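Local coordinates for L-Ala-D/L-Glu epimerase, a muconate lactonizing enzyme (Klebsiella pneumoniae subsp. pneumoniae MGH 78578, PDB 3FCP), which binds a magnesium ion as a member of the muconate lactonizing enzyme family, with an enolase-type N-terminal domain joined to a barrel domain, at residues Ser12-Ile20 / Pro331-Val339. Numbering follows the deposited sequence.
Sequences SWIVDVPTI and PLLLKDDIV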
loop_
_atom_site.group_PDB
_atom_site.type_symbol
_atom_site.label_atom_id
_atom_site.label_comp_id
_atom_site.label_asym_id
_atom_site.label_seq_id
_atom_site.Cartn_x
_atom_site.Cartn_y
_atom_site.Cartn_z
ATOM N N SER A 12 -48.381 11.026 -11.998
ATOM C CA SER A 12 -47.651 9.783 -12.193
ATOM C C SER A 12 -48.626 8.620 -12.108
ATOM O O SER A 12 -49.636 8.687 -11.410
ATOM C CB SER A 12 -46.521 9.623 -11.162
ATOM O OG SER A 12 -47.011 9.427 -9.851
ATOM N N TRP A 13 -48.323 7.561 -12.846
ATOM C CA TRP A 13 -49.168 6.377 -12.884
ATOM C C TRP A 13 -48.301 5.135 -12.926
ATOM O O TRP A 13 -47.204 5.159 -13.491
ATOM C CB TRP A 13 -50.011 6.357 -14.156
ATOM C CG TRP A 13 -50.806 7.590 -14.436
ATOM C CD1 TRP A 13 -52.113 7.816 -14.112
ATOM C CD2 TRP A 13 -50.366 8.739 -15.166
ATOM N NE1 TRP A 13 -52.518 9.034 -14.607
ATOM C CE2 TRP A 13 -51.464 9.621 -15.257
ATOM C CE3 TRP A 13 -49.149 9.108 -15.757
ATOM C CZ2 TRP A 13 -51.386 10.854 -15.919
ATOM C CZ3 TRP A 13 -49.070 10.336 -16.416
ATOM C CH2 TRP A 13 -50.185 11.193 -16.491
ATOM N N ILE A 14 -48.790 4.056 -12.326
ATOM C CA ILE A 14 -48.078 2.795 -12.391
ATOM C C ILE A 14 -48.793 2.128 -13.551
ATOM O O ILE A 14 -50.010 1.955 -13.521
ATOM C CB ILE A 14 -48.253 1.937 -11.124
ATOM C CG1 ILE A 14 -47.549 2.600 -9.936
ATOM C CG2 ILE A 14 -47.684 0.548 -11.375
ATOM C CD1 ILE A 14 -47.624 1.806 -8.635
ATOM N N VAL A 15 -48.039 1.782 -14.582
ATOM C CA VAL A 15 -48.612 1.166 -15.766
ATOM C C VAL A 15 -48.108 -0.253 -15.939
ATOM O O VAL A 15 -46.905 -0.496 -15.905
ATOM C CB VAL A 15 -48.250 1.978 -17.017
ATOM C CG1 VAL A 15 -48.925 1.392 -18.231
ATOM C CG2 VAL A 15 -48.667 3.425 -16.827
ATOM N N ASP A 16 -49.036 -1.191 -16.108
ATOM C CA ASP A 16 -48.677 -2.588 -16.310
ATOM C C ASP A 16 -48.930 -2.926 -17.769
ATOM O O ASP A 16 -50.080 -3.021 -18.208
ATOM C CB ASP A 16 -49.505 -3.503 -15.400
ATOM C CG ASP A 16 -49.244 -3.246 -13.931
ATOM O OD1 ASP A 16 -48.061 -3.116 -13.556
ATOM O OD2 ASP A 16 -50.213 -3.182 -13.148
ATOM N N VAL A 17 -47.842 -3.080 -18.515
ATOM C CA VAL A 17 -47.913 -3.390 -19.931
ATOM C C VAL A 17 -47.513 -4.834 -20.163
ATOM O O VAL A 17 -46.599 -5.348 -19.515
ATOM C CB VAL A 17 -46.985 -2.466 -20.752
ATOM C CG1 VAL A 17 -47.474 -1.033 -20.661
ATOM C CG2 VAL A 17 -45.556 -2.563 -20.233
ATOM N N PRO A 18 -48.201 -5.513 -21.095
ATOM C CA PRO A 18 -47.921 -6.913 -21.417
ATOM C C PRO A 18 -46.601 -7.117 -22.158
ATOM O O PRO A 18 -46.209 -6.306 -23.000
ATOM C CB PRO A 18 -49.127 -7.309 -22.262
ATOM C CG PRO A 18 -49.410 -6.050 -23.011
ATOM C CD PRO A 18 -49.307 -4.999 -21.925
ATOM N N THR A 19 -45.925 -8.211 -21.830
ATOM C CA THR A 19 -44.659 -8.561 -22.453
ATOM C C THR A 19 -44.901 -9.647 -23.501
ATOM O O THR A 19 -45.949 -10.297 -23.502
ATOM C CB THR A 19 -43.679 -9.113 -21.418
ATOM O OG1 THR A 19 -44.215 -10.323 -20.867
ATOM C CG2 THR A 19 -43.459 -8.104 -20.299
ATOM N N ILE A 20 -43.929 -9.846 -24.386
ATOM C CA ILE A 20 -44.039 -10.861 -25.428
ATOM C C ILE A 20 -43.907 -12.261 -24.824
ATOM O O ILE A 20 -43.220 -12.455 -23.816
ATOM C CB ILE A 20 -42.942 -10.682 -26.501
ATOM C CG1 ILE A 20 -41.557 -10.778 -25.850
ATOM C CG2 ILE A 20 -43.118 -9.342 -27.205
ATOM C CD1 ILE A 20 -40.394 -10.694 -26.832
ATOM N N PRO A 331 -38.042 -1.892 -25.165
ATOM C CA PRO A 331 -39.320 -1.784 -25.880
ATOM C C PRO A 331 -39.665 -3.023 -26.705
ATOM O O PRO A 331 -40.837 -3.342 -26.892
ATOM C CB PRO A 331 -39.120 -0.552 -26.767
ATOM C CG PRO A 331 -38.149 0.275 -25.988
ATOM C CD PRO A 331 -37.159 -0.764 -25.510
ATOM N N LEU A 332 -38.641 -3.713 -27.197
ATOM C CA LEU A 332 -38.842 -4.903 -28.015
ATOM C C LEU A 332 -39.379 -6.107 -27.247
ATOM O O LEU A 332 -39.776 -7.106 -27.852
ATOM C CB LEU A 332 -37.536 -5.274 -28.724
ATOM C CG LEU A 332 -37.014 -4.204 -29.686
ATOM C CD1 LEU A 332 -35.723 -4.663 -30.330
ATOM C CD2 LEU A 332 -38.068 -3.915 -30.742
ATOM N N LEU A 333 -39.396 -6.017 -25.920
ATOM C CA LEU A 333 -39.903 -7.114 -25.098
ATOM C C LEU A 333 -41.388 -6.939 -24.784
ATOM O O LEU A 333 -42.016 -7.829 -24.214
ATOM C CB LEU A 333 -39.143 -7.192 -23.771
ATOM C CG LEU A 333 -37.638 -7.448 -23.777
ATOM C CD1 LEU A 333 -37.125 -7.406 -22.343
ATOM C CD2 LEU A 333 -37.334 -8.791 -24.427
ATOM N N LEU A 334 -41.945 -5.794 -25.155
ATOM C CA LEU A 334 -43.345 -5.504 -24.865
ATOM C C LEU A 334 -44.268 -5.697 -26.061
ATOM O O LEU A 334 -43.877 -5.461 -27.205
ATOM C CB LEU A 334 -43.477 -4.063 -24.367
ATOM C CG LEU A 334 -42.503 -3.593 -23.281
ATOM C CD1 LEU A 334 -42.631 -2.088 -23.138
ATOM C CD2 LEU A 334 -42.782 -4.293 -21.957
ATOM N N LYS A 335 -45.500 -6.122 -25.789
ATOM C CA LYS A 335 -46.481 -6.308 -26.849
ATOM C C LYS A 335 -47.171 -4.975 -27.126
ATOM O O LYS A 335 -47.787 -4.788 -28.175
ATOM C CB LYS A 335 -47.512 -7.365 -26.450
ATOM C CG LYS A 335 -46.906 -8.736 -26.218
ATOM C CD LYS A 335 -47.829 -9.854 -26.696
ATOM C CE LYS A 335 -49.144 -9.870 -25.932
ATOM N NZ LYS A 335 -50.066 -10.925 -26.448
ATOM N N ASP A 336 -47.058 -4.047 -26.178
ATOM C CA ASP A 336 -47.653 -2.719 -26.317
ATOM C C ASP A 336 -46.947 -1.759 -25.356
ATOM O O ASP A 336 -46.325 -2.190 -24.388
ATOM C CB ASP A 336 -49.154 -2.765 -25.995
ATOM C CG ASP A 336 -49.953 -1.705 -26.749
ATOM O OD1 ASP A 336 -51.179 -1.605 -26.523
ATOM O OD2 ASP A 336 -49.364 -0.974 -27.574
ATOM N N ASP A 337 -47.044 -0.462 -25.627
ATOM C CA ASP A 337 -46.411 0.552 -24.788
ATOM C C ASP A 337 -47.410 1.698 -24.611
ATOM O O ASP A 337 -48.523 1.639 -25.135
ATOM C CB ASP A 337 -45.141 1.077 -25.471
ATOM C CG ASP A 337 -44.106 1.608 -24.477
ATOM O OD1 ASP A 337 -44.492 2.160 -23.421
ATOM O OD2 ASP A 337 -42.899 1.481 -24.769
ATOM N N ILE A 338 -47.016 2.742 -23.887
ATOM C CA ILE A 338 -47.907 3.873 -23.672
ATOM C C ILE A 338 -47.570 5.105 -24.516
ATOM O O ILE A 338 -48.028 6.207 -24.215
ATOM C CB ILE A 338 -47.979 4.266 -22.164
ATOM C CG1 ILE A 338 -46.579 4.286 -21.540
ATOM C CG2 ILE A 338 -48.874 3.287 -21.411
ATOM C CD1 ILE A 338 -45.712 5.440 -21.991
ATOM N N VAL A 339 -46.773 4.921 -25.569
ATOM C CA VAL A 339 -46.421 6.030 -26.457
ATOM C C VAL A 339 -47.235 5.931 -27.750
ATOM O O VAL A 339 -47.711 4.856 -28.115
ATOM C CB VAL A 339 -44.902 6.045 -26.830
ATOM C CG1 VAL A 339 -44.059 6.288 -25.585
ATOM C CG2 VAL A 339 -44.499 4.731 -27.507
#
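Thr19, just past the end of strand 7-17, and Leu334 form a single antiparallel bridge, a non-hydrogen-bonded pair that joins the N-terminal capping domain of this enolase-superfamily fold to the loop that follows helix 307-317. Two flanking backbone hydrogen bonds close it: Lys335 N to Pro18 O (2.9 Å) and Ile20 N to Leu333 O (2.8 Å). Leading away from the bridge along the strand, Val17 and Val15 both direct their side chains at the loop. Val17 CG2 meets Leu334 CD2 at 3.7 Å, the two side chains slanting across each other, while its CB lies against Asp336 O, a buried carbonyl oxygen with no polar partner. With CG1 of Val15 anti to the backbone N (chi1 -176°), that methyl reaches CG2 of Ile338 at 3.7 Å. Strand 33-42 also touches this apolar row, through Ile37 on Val15 and Ile338. The carboxylate of Asp336 instead hydrogen-bonds through OD1 to Tyr370 OH of helix 364-370. Lys335 crosses the Pro18 ring at about a right angle, its CG 3.3 Å from Thr19 O before the bent chain leads its amine away. At Ile20, chi1 of 59° sets both branches astride Leu333 O, CG1 at 3.4 Å and CG2 at 3.5 Å.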